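Local coordinates for protein dimethyl-sulfide monooxygenase (Hyphomicrobium sulfonivorans, PDB 6AK1) that uses FMN, NADH and oxygen to oxidise dimethyl sulfide to methanethiol and formaldehyde, the first step in its degradation, at residues M12-W23 with R75-P85; A238-T248 with R270-L280. All coordinates share one frame; numbering follows the deposited sequence.

Overall arrangement
Interaction 1 comes first along the chain. It joins the loop leaving strand 6-12 to the loop after helix 71-75, closing a stretch that holds helix 36-48, strand 53-57 and helix 71-75. Interaction 2 follows after that loop is complete and pairs strand 243-246 with strand 276-284, closing a shorter excursion made mainly of helix 251-267. The two are therefore in series, neither nested nor crossed. Interaction 1 knits together loops at the C-terminal mouth of the TIM barrel, whereas interaction 2 forms part of the barrel wall. Their centres lie about 26 Å apart, yet they meet where Q18 packs on L280, Q18 NE2 lying 3.5 Å from L280 CD2.

Interaction 1 (M12-W23 with R75-P85); sequences MTCVSHQSAGTW and RDADQVPVNDP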
loop_
_atom_site.group_PDB
_atom_site.type_symbol
_atom_site.label_atom_id
_atom_site.label_comp_id
_atom_site.label_asym_id
_atom_site.label_seq_id
_atom_site.Cartn_x
_atom_site.Cartn_y
_atom_site.Cartn_z
ATOM N N MET A 12 -6.648 0.100 7.064
ATOM C CA MET A 12 -7.587 0.521 6.037
ATOM C C MET A 12 -8.641 1.351 6.748
ATOM O O MET A 12 -8.869 1.160 7.935
ATOM C CB MET A 12 -8.199 -0.692 5.311
ATOM C CG MET A 12 -9.207 -0.373 4.217
ATOM S SD MET A 12 -9.616 -1.839 3.194
ATOM C CE MET A 12 -11.161 -1.312 2.493
ATOM N N THR A 13 -9.255 2.304 6.046
ATOM C CA THR A 13 -10.189 3.205 6.724
ATOM C C THR A 13 -11.566 2.541 6.843
ATOM O O THR A 13 -12.585 3.045 6.367
ATOM C CB THR A 13 -10.277 4.550 6.006
ATOM O OG1 THR A 13 -8.988 4.931 5.501
ATOM C CG2 THR A 13 -10.775 5.621 6.971
ATOM N N CYS A 14 -11.571 1.379 7.498
ATOM C CA CYS A 14 -12.760 0.550 7.651
ATOM C C CYS A 14 -12.598 -0.297 8.911
ATOM O O CYS A 14 -11.582 -0.215 9.598
ATOM C CB CYS A 14 -12.971 -0.342 6.429
ATOM S SG CYS A 14 -11.728 -1.640 6.280
ATOM N N VAL A 15 -13.590 -1.153 9.187
ATOM C CA VAL A 15 -13.599 -1.920 10.432
ATOM C C VAL A 15 -12.887 -3.263 10.256
ATOM O O VAL A 15 -11.831 -3.498 10.855
ATOM C CB VAL A 15 -15.038 -2.117 10.941
ATOM C CG1 VAL A 15 -15.039 -2.955 12.221
ATOM C CG2 VAL A 15 -15.732 -0.759 11.176
ATOM N N SER A 16 -13.459 -4.167 9.462
ATOM C CA SER A 16 -12.850 -5.475 9.210
ATOM C C SER A 16 -12.033 -5.409 7.922
ATOM O O SER A 16 -12.587 -5.221 6.831
ATOM C CB SER A 16 -13.916 -6.559 9.125
ATOM O OG SER A 16 -14.595 -6.726 10.366
ATOM N N HIS A 17 -10.719 -5.576 8.049
ATOM C CA HIS A 17 -9.801 -5.412 6.932
ATOM C C HIS A 17 -9.324 -6.768 6.428
ATOM O O HIS A 17 -9.741 -7.230 5.364
ATOM C CB HIS A 17 -8.607 -4.547 7.360
ATOM C CG HIS A 17 -7.642 -4.242 6.259
ATOM N ND1 HIS A 17 -6.350 -3.822 6.502
ATOM C CD2 HIS A 17 -7.780 -4.283 4.910
ATOM C CE1 HIS A 17 -5.731 -3.622 5.349
ATOM N NE2 HIS A 17 -6.575 -3.899 4.367
ATOM N N GLN A 18 -8.425 -7.391 7.178
ATOM C CA GLN A 18 -7.922 -8.722 6.874
ATOM C C GLN A 18 -8.484 -9.803 7.796
ATOM O O GLN A 18 -8.210 -10.987 7.567
ATOM C CB GLN A 18 -6.390 -8.733 6.938
ATOM C CG GLN A 18 -5.714 -7.762 5.979
ATOM C CD GLN A 18 -5.905 -8.139 4.501
ATOM O OE1 GLN A 18 -6.436 -7.356 3.709
ATOM N NE2 GLN A 18 -5.460 -9.330 4.131
ATOM N N SER A 19 -9.281 -9.439 8.811
ATOM C CA SER A 19 -9.824 -10.388 9.780
ATOM C C SER A 19 -11.319 -10.162 9.961
ATOM O O SER A 19 -11.791 -9.021 9.944
ATOM C CB SER A 19 -9.135 -10.258 11.143
ATOM O OG SER A 19 -7.789 -10.707 11.081
ATOM N N ALA A 20 -12.059 -11.253 10.174
ATOM C CA ALA A 20 -13.514 -11.209 10.278
ATOM C C ALA A 20 -13.948 -11.453 11.717
ATOM O O ALA A 20 -13.429 -12.356 12.373
ATOM C CB ALA A 20 -14.154 -12.247 9.351
ATOM N N GLY A 21 -14.898 -10.651 12.207
ATOM C CA GLY A 21 -15.444 -10.821 13.541
ATOM C C GLY A 21 -14.588 -10.333 14.699
ATOM O O GLY A 21 -15.139 -10.035 15.771
ATOM N N THR A 22 -13.264 -10.218 14.532
ATOM C CA THR A 22 -12.394 -9.819 15.640
ATOM C C THR A 22 -12.573 -8.363 16.078
ATOM O O THR A 22 -12.027 -7.982 17.123
ATOM C CB THR A 22 -10.931 -10.063 15.282
ATOM O OG1 THR A 22 -10.618 -9.378 14.073
ATOM C CG2 THR A 22 -10.644 -11.565 15.107
ATOM N N TRP A 23 -13.317 -7.544 15.325
ATOM C CA TRP A 23 -13.680 -6.220 15.816
ATOM C C TRP A 23 -14.573 -6.294 17.041
ATOM O O TRP A 23 -14.710 -5.303 17.766
ATOM C CB TRP A 23 -14.389 -5.422 14.729
ATOM C CG TRP A 23 -15.700 -6.008 14.318
ATOM C CD1 TRP A 23 -15.920 -6.956 13.341
ATOM C CD2 TRP A 23 -16.987 -5.689 14.861
ATOM N NE1 TRP A 23 -17.267 -7.225 13.242
ATOM C CE2 TRP A 23 -17.941 -6.475 14.172
ATOM C CE3 TRP A 23 -17.428 -4.820 15.866
ATOM C CZ2 TRP A 23 -19.308 -6.405 14.452
ATOM C CZ3 TRP A 23 -18.789 -4.755 16.145
ATOM C CH2 TRP A 23 -19.711 -5.546 15.439
ATOM N N ARG A 75 -22.893 -6.953 7.626
ATOM C CA ARG A 75 -23.149 -7.438 8.982
ATOM C C ARG A 75 -21.866 -7.540 9.795
ATOM O O ARG A 75 -21.872 -7.285 11.003
ATOM C CB ARG A 75 -23.873 -8.788 8.941
ATOM C CG ARG A 75 -25.326 -8.673 8.493
ATOM C CD ARG A 75 -26.019 -10.059 8.374
ATOM N NE ARG A 75 -26.094 -10.771 9.653
ATOM C CZ ARG A 75 -27.032 -10.546 10.569
ATOM N NH1 ARG A 75 -27.961 -9.623 10.355
ATOM N NH2 ARG A 75 -27.032 -11.231 11.710
ATOM N N ASP A 76 -20.758 -7.910 9.161
ATOM C CA ASP A 76 -19.468 -7.981 9.831
ATOM C C ASP A 76 -18.545 -6.813 9.462
ATOM O O ASP A 76 -17.358 -6.831 9.807
ATOM C CB ASP A 76 -18.807 -9.329 9.514
ATOM C CG ASP A 76 -17.555 -9.579 10.331
ATOM O OD1 ASP A 76 -17.592 -9.370 11.557
ATOM O OD2 ASP A 76 -16.529 -9.953 9.736
ATOM N N ALA A 77 -19.067 -5.794 8.775
ATOM C CA ALA A 77 -18.306 -4.591 8.430
ATOM C C ALA A 77 -17.024 -4.926 7.676
ATOM O O ALA A 77 -15.966 -4.329 7.914
ATOM C CB ALA A 77 -17.992 -3.751 9.675
ATOM N N ASP A 78 -17.125 -5.867 6.732
ATOM C CA ASP A 78 -15.986 -6.343 5.940
ATOM C C ASP A 78 -15.706 -5.359 4.804
ATOM O O ASP A 78 -16.241 -5.473 3.695
ATOM C CB ASP A 78 -16.253 -7.751 5.420
ATOM C CG ASP A 78 -16.585 -8.715 6.545
ATOM O OD1 ASP A 78 -15.689 -8.996 7.374
ATOM O OD2 ASP A 78 -17.756 -9.148 6.628
ATOM N N GLN A 79 -14.842 -4.379 5.108
ATOM C CA GLN A 79 -14.412 -3.305 4.212
ATOM C C GLN A 79 -15.584 -2.448 3.740
ATOM O O GLN A 79 -15.477 -1.732 2.741
ATOM C CB GLN A 79 -13.595 -3.870 3.039
ATOM C CG GLN A 79 -12.317 -4.596 3.530
ATOM C CD GLN A 79 -11.333 -4.937 2.409
ATOM O OE1 GLN A 79 -11.412 -4.391 1.304
ATOM N NE2 GLN A 79 -10.403 -5.854 2.692
ATOM N N VAL A 80 -16.704 -2.509 4.458
ATOM C CA VAL A 80 -17.786 -1.553 4.321
ATOM C C VAL A 80 -18.375 -1.348 5.725
ATOM O O VAL A 80 -18.622 -2.315 6.435
ATOM C CB VAL A 80 -18.859 -2.019 3.293
ATOM C CG1 VAL A 80 -19.509 -3.346 3.707
ATOM C CG2 VAL A 80 -19.925 -0.926 3.087
ATOM N N PRO A 81 -18.557 -0.089 6.156
ATOM C CA PRO A 81 -18.227 1.174 5.476
ATOM C C PRO A 81 -16.730 1.392 5.291
ATOM O O PRO A 81 -15.931 0.850 6.047
ATOM C CB PRO A 81 -18.814 2.244 6.412
ATOM C CG PRO A 81 -18.850 1.574 7.771
ATOM C CD PRO A 81 -19.176 0.138 7.478
ATOM N N VAL A 82 -16.348 2.167 4.278
ATOM C CA VAL A 82 -14.947 2.511 4.064
ATOM C C VAL A 82 -14.868 3.999 3.729
ATOM O O VAL A 82 -15.581 4.482 2.843
ATOM C CB VAL A 82 -14.304 1.645 2.962
ATOM C CG1 VAL A 82 -15.137 1.685 1.712
ATOM C CG2 VAL A 82 -12.858 2.097 2.670
ATOM N N ASN A 83 -14.041 4.731 4.470
ATOM C CA ASN A 83 -13.856 6.153 4.231
ATOM C C ASN A 83 -12.624 6.412 3.362
ATOM O O ASN A 83 -11.775 5.539 3.149
ATOM C CB ASN A 83 -13.747 6.909 5.558
ATOM C CG ASN A 83 -15.103 7.147 6.197
ATOM O OD1 ASN A 83 -16.132 6.743 5.653
ATOM N ND2 ASN A 83 -15.111 7.803 7.357
ATOM N N ASP A 84 -12.558 7.624 2.842
ATOM C CA ASP A 84 -11.454 8.083 2.007
ATOM C C ASP A 84 -10.154 8.089 2.808
ATOM O O ASP A 84 -10.085 8.746 3.855
ATOM C CB ASP A 84 -11.821 9.475 1.485
ATOM C CG ASP A 84 -10.656 10.235 0.870
ATOM O OD1 ASP A 84 -9.684 9.634 0.353
ATOM O OD2 ASP A 84 -10.738 11.486 0.895
ATOM N N PRO A 85 -9.118 7.366 2.370
ATOM C CA PRO A 85 -7.884 7.270 3.168
ATOM C C PRO A 85 -7.039 8.529 3.173
ATOM O O PRO A 85 -6.067 8.578 3.944
ATOM C CB PRO A 85 -7.122 6.119 2.494
ATOM C CG PRO A 85 -7.527 6.235 1.061
ATOM C CD PRO A 85 -9.019 6.596 1.118
HETATM O O HOH W 1 -15.999 -1.317 7.793
#
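S16 and D78 form a single beta bridge between two irregular loops at the mouth of the TIM barrel: S16 N donates to A77 O (3.0 Å), and S16 O accepts from Q79 N (3.0 Å). A77, with positive phi, is the C-prime residue of the Schellman motif ending helix 71-75. Small and polar, S16 also turns OG back beside its own backbone N (chi1 -64°) to donate to D76 O at 2.8 Å.

The tight part lies around Q79. Its extended chain crosses M12 at about a right angle, M12 CE resting 3.3 Å from Q79 OE1, and its NE2 donates nearly straight to H17 O (3.1 Å). Y63 OH binds OE1, so the buried amide is held at both its oxygen and its nitrogen. The H17 ring meets NE2 at its edge and is sandwiched between M12 CB and Q18 CG. Without the amide, as with an alanine at Q79, H17 O and the Y63 hydroxyl would probably lose these partners and a gap would open beside the M12 methyl. Nearby, V82 packs on D58, which probably binds FMN, as in relatives.

Toward exposed P81 the loops are joined more loosely, through a water that accepts from V15 N and donates to A77 O and P81 O. At the far end, the weak bonds from G21 N to the D76 carboxylate contrast with the indole's: W23 NE1 meets D76 OD1 at 2.7 Å, from above the carboxylate plane.

Interaction 2 (A238-T248 with R270-L280); sequences ASNAEGMFILT and RSRDSIKIFML
A241 O, just beyond helix 232-240, is gripped end-on by the guanidinium of R270: NH1 (2.9 Å) and NH2 (2.8 Å) reach it from the same face of its carbonyl plane. NH1 also donates to A238 O in the helix's last turn, where the negative end of the helix dipole would probably attract the charge. A bend at chi3 (67°) turns the long R270 chain toward these carbonyls, a reach suited to arginine. E242 pairs its carboxylate with R432, while its backbone O accepts from K276 N (2.9 Å).

From there the parallel ladder alternates: M244 N to K276 O, F278 N to M244 O, I246 N to F278 O, then L280 N to I246 O. On the face of M244, I246, I277 and M279, branched and flexible apolar chains mesh, I246 CD1 lying 3.6 Å from I277 CG2, and M244 and I277 meet I261 of helix 251-267. The other face carries F245 and F278. G243 suits its place there, since a CB would fall 3.1 Å from F278 CE2. The F245 ring turns its edge to F278 O and the L280 backbone, and its CE1 also touches L280 CB (3.7 Å). Two parallel strands joined through helix 251-267 make a beta-alpha-beta unit, the repeating element of the luciferase-like TIM barrel.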
loop_
_atom_site.group_PDB
_atom_site.type_symbol
_atom_site.label_atom_id
_atom_site.label_comp_id
_atom_site.label_asym_id
_atom_site.label_seq_id
_atom_site.Cartn_x
_atom_site.Cartn_y
_atom_site.Cartn_z
ATOM N N ALA A 238 7.399 -3.967 -11.758
ATOM C CA ALA A 238 8.857 -3.926 -11.664
ATOM C C ALA A 238 9.443 -2.635 -12.235
ATOM O O ALA A 238 10.503 -2.176 -11.781
ATOM C CB ALA A 238 9.460 -5.140 -12.376
ATOM N N SER A 239 8.795 -2.043 -13.240
ATOM C CA SER A 239 9.304 -0.779 -13.769
ATOM C C SER A 239 9.126 0.368 -12.772
ATOM O O SER A 239 10.019 1.206 -12.627
ATOM C CB SER A 239 8.615 -0.445 -15.092
ATOM O OG SER A 239 8.702 -1.533 -15.984
ATOM N N ASN A 240 8.001 0.425 -12.063
ATOM C CA ASN A 240 7.667 1.639 -11.313
ATOM C C ASN A 240 7.848 1.532 -9.804
ATOM O O ASN A 240 8.155 2.542 -9.170
ATOM C CB ASN A 240 6.218 2.046 -11.595
ATOM C CG ASN A 240 6.005 2.460 -13.023
ATOM O OD1 ASN A 240 6.379 3.564 -13.421
ATOM N ND2 ASN A 240 5.421 1.572 -13.812
ATOM N N ALA A 241 7.673 0.346 -9.222
ATOM C CA ALA A 241 7.579 0.218 -7.772
ATOM C C ALA A 241 8.899 0.556 -7.097
ATOM O O ALA A 241 9.961 0.079 -7.505
ATOM C CB ALA A 241 7.142 -1.198 -7.383
ATOM N N GLU A 242 8.834 1.391 -6.064
ATOM C CA GLU A 242 9.930 1.482 -5.111
ATOM C C GLU A 242 9.700 0.611 -3.885
ATOM O O GLU A 242 10.668 0.144 -3.283
ATOM C CB GLU A 242 10.154 2.936 -4.697
ATOM C CG GLU A 242 10.392 3.857 -5.895
ATOM C CD GLU A 242 10.477 5.332 -5.512
ATOM O OE1 GLU A 242 11.601 5.827 -5.265
ATOM O OE2 GLU A 242 9.406 5.988 -5.456
ATOM N N GLY A 243 8.444 0.385 -3.508
ATOM C CA GLY A 243 8.075 -0.636 -2.542
ATOM C C GLY A 243 7.062 -1.553 -3.201
ATOM O O GLY A 243 6.123 -1.066 -3.849
ATOM N N MET A 244 7.245 -2.868 -3.099
ATOM C CA MET A 244 6.315 -3.809 -3.705
ATOM C C MET A 244 5.697 -4.671 -2.618
ATOM O O MET A 244 6.413 -5.248 -1.791
ATOM C CB MET A 244 6.997 -4.677 -4.761
ATOM C CG MET A 244 5.999 -5.244 -5.762
ATOM S SD MET A 244 6.778 -6.204 -7.070
ATOM C CE MET A 244 7.712 -4.911 -7.895
ATOM N N PHE A 245 4.367 -4.746 -2.622
ATOM C CA PHE A 245 3.591 -5.398 -1.574
ATOM C C PHE A 245 3.128 -6.746 -2.129
ATOM O O PHE A 245 2.345 -6.795 -3.084
ATOM C CB PHE A 245 2.428 -4.490 -1.164
ATOM C CG PHE A 245 1.539 -5.047 -0.092
ATOM C CD1 PHE A 245 1.985 -6.030 0.797
ATOM C CD2 PHE A 245 0.236 -4.588 0.034
ATOM C CE1 PHE A 245 1.145 -6.535 1.798
ATOM C CE2 PHE A 245 -0.606 -5.086 1.030
ATOM C CZ PHE A 245 -0.149 -6.063 1.914
ATOM N N ILE A 246 3.638 -7.843 -1.555
ATOM C CA ILE A 246 3.398 -9.170 -2.097
ATOM C C ILE A 246 2.603 -10.013 -1.110
ATOM O O ILE A 246 2.580 -9.773 0.099
ATOM C CB ILE A 246 4.700 -9.900 -2.478
ATOM C CG1 ILE A 246 5.571 -10.142 -1.239
ATOM C CG2 ILE A 246 5.454 -9.141 -3.553
ATOM C CD1 ILE A 246 6.682 -11.140 -1.487
ATOM N N LEU A 247 1.952 -11.029 -1.658
ATOM C CA LEU A 247 1.223 -12.027 -0.889
ATOM C C LEU A 247 1.930 -13.362 -1.096
ATOM O O LEU A 247 1.911 -13.907 -2.202
ATOM C CB LEU A 247 -0.233 -12.084 -1.340
ATOM C CG LEU A 247 -1.123 -13.085 -0.623
ATOM C CD1 LEU A 247 -1.070 -12.820 0.869
ATOM C CD2 LEU A 247 -2.554 -12.980 -1.152
ATOM N N THR A 248 2.587 -13.875 -0.055
ATOM C CA THR A 248 3.253 -15.170 -0.147
ATOM C C THR A 248 2.934 -16.018 1.077
ATOM O O THR A 248 2.878 -15.509 2.202
ATOM C CB THR A 248 4.776 -15.017 -0.310
ATOM O OG1 THR A 248 5.396 -16.309 -0.219
ATOM C CG2 THR A 248 5.356 -14.082 0.743
ATOM N N ARG A 270 16.992 -1.371 -13.708
ATOM C CA ARG A 270 17.188 -0.957 -12.327
ATOM C C ARG A 270 18.068 -1.979 -11.610
ATOM O O ARG A 270 18.481 -2.991 -12.187
ATOM C CB ARG A 270 15.830 -0.784 -11.644
ATOM C CG ARG A 270 14.805 -0.024 -12.490
ATOM C CD ARG A 270 13.398 -0.055 -11.852
ATOM N NE ARG A 270 13.318 0.680 -10.582
ATOM C CZ ARG A 270 12.296 0.585 -9.736
ATOM N NH1 ARG A 270 11.275 -0.207 -10.031
ATOM N NH2 ARG A 270 12.288 1.273 -8.596
ATOM N N SER A 271 18.368 -1.704 -10.345
ATOM C CA SER A 271 19.129 -2.620 -9.504
ATOM C C SER A 271 18.208 -3.615 -8.805
ATOM O O SER A 271 17.012 -3.376 -8.628
ATOM C CB SER A 271 19.922 -1.859 -8.443
ATOM O OG SER A 271 20.766 -0.910 -9.040
ATOM N N ARG A 272 18.801 -4.731 -8.366
ATOM C CA ARG A 272 18.039 -5.713 -7.604
ATOM C C ARG A 272 17.546 -5.137 -6.279
ATOM O O ARG A 272 16.505 -5.567 -5.768
ATOM C CB ARG A 272 18.887 -6.964 -7.374
ATOM C CG ARG A 272 19.411 -7.569 -8.663
ATOM C CD ARG A 272 20.130 -8.897 -8.423
ATOM N NE ARG A 272 19.223 -9.965 -8.006
ATOM C CZ ARG A 272 18.444 -10.648 -8.841
ATOM N NH1 ARG A 272 18.449 -10.373 -10.140
ATOM N NH2 ARG A 272 17.651 -11.602 -8.382
ATOM N N ASP A 273 18.263 -4.166 -5.712
ATOM C CA ASP A 273 17.863 -3.546 -4.459
ATOM C C ASP A 273 17.092 -2.239 -4.656
ATOM O O ASP A 273 16.895 -1.496 -3.693
ATOM C CB ASP A 273 19.090 -3.317 -3.566
ATOM C CG ASP A 273 20.086 -2.330 -4.161
ATOM O OD1 ASP A 273 20.036 -2.084 -5.384
ATOM O OD2 ASP A 273 20.928 -1.797 -3.399
ATOM N N SER A 274 16.652 -1.945 -5.878
ATOM C CA SER A 274 15.876 -0.739 -6.147
ATOM C C SER A 274 14.443 -0.847 -5.650
ATOM O O SER A 274 13.790 0.182 -5.438
ATOM C CB SER A 274 15.860 -0.444 -7.650
ATOM O OG SER A 274 17.147 -0.056 -8.110
ATOM N N ILE A 275 13.944 -2.065 -5.469
ATOM C CA ILE A 275 12.586 -2.317 -5.012
ATOM C C ILE A 275 12.680 -2.943 -3.634
ATOM O O ILE A 275 13.399 -3.931 -3.447
ATOM C CB ILE A 275 11.829 -3.248 -5.975
ATOM C CG1 ILE A 275 11.944 -2.740 -7.415
ATOM C CG2 ILE A 275 10.372 -3.412 -5.544
ATOM C CD1 ILE A 275 11.228 -3.632 -8.440
ATOM N N LYS A 276 11.964 -2.376 -2.674
ATOM C CA LYS A 276 11.856 -2.966 -1.351
ATOM C C LYS A 276 10.580 -3.790 -1.323
ATOM O O LYS A 276 9.524 -3.306 -1.735
ATOM C CB LYS A 276 11.849 -1.887 -0.273
ATOM C CG LYS A 276 12.960 -0.876 -0.438
ATOM C CD LYS A 276 14.318 -1.552 -0.391
ATOM C CE LYS A 276 15.403 -0.608 -0.899
ATOM N NZ LYS A 276 16.770 -1.196 -0.784
ATOM N N ILE A 277 10.684 -5.043 -0.881
ATOM C CA ILE A 277 9.597 -6.007 -1.005
ATOM C C ILE A 277 8.994 -6.249 0.378
ATOM O O ILE A 277 9.692 -6.653 1.316
ATOM C CB ILE A 277 10.080 -7.315 -1.651
ATOM C CG1 ILE A 277 10.665 -7.027 -3.042
ATOM C CG2 ILE A 277 8.945 -8.307 -1.740
ATOM C CD1 ILE A 277 11.204 -8.246 -3.772
ATOM N N PHE A 278 7.699 -6.002 0.503
ATOM C CA PHE A 278 6.990 -6.140 1.762
ATOM C C PHE A 278 5.939 -7.220 1.592
ATOM O O PHE A 278 5.201 -7.218 0.600
ATOM C CB PHE A 278 6.322 -4.821 2.177
ATOM C CG PHE A 278 7.238 -3.642 2.137
ATOM C CD1 PHE A 278 8.508 -3.721 2.684
ATOM C CD2 PHE A 278 6.836 -2.449 1.539
ATOM C CE1 PHE A 278 9.373 -2.620 2.645
ATOM C CE2 PHE A 278 7.685 -1.342 1.502
ATOM C CZ PHE A 278 8.961 -1.430 2.052
ATOM N N MET A 279 5.860 -8.132 2.547
ATOM C CA MET A 279 4.894 -9.211 2.467
ATOM C C MET A 279 3.825 -9.019 3.528
ATOM O O MET A 279 4.083 -8.489 4.606
ATOM C CB MET A 279 5.562 -10.582 2.640
ATOM C CG MET A 279 6.290 -10.755 3.970
ATOM S SD MET A 279 6.901 -12.431 4.253
ATOM C CE MET A 279 5.408 -13.254 4.826
ATOM N N LEU A 280 2.620 -9.452 3.208
ATOM C CA LEU A 280 1.537 -9.449 4.175
ATOM C C LEU A 280 1.805 -10.499 5.251
ATOM O O LEU A 280 2.209 -11.626 4.949
ATOM C CB LEU A 280 0.207 -9.710 3.466
ATOM C CG LEU A 280 -1.014 -10.016 4.341
ATOM C CD1 LEU A 280 -1.358 -8.779 5.130
ATOM C CD2 LEU A 280 -2.189 -10.438 3.491
HETATM O O HOH W 2 2.455 -12.575 2.436
#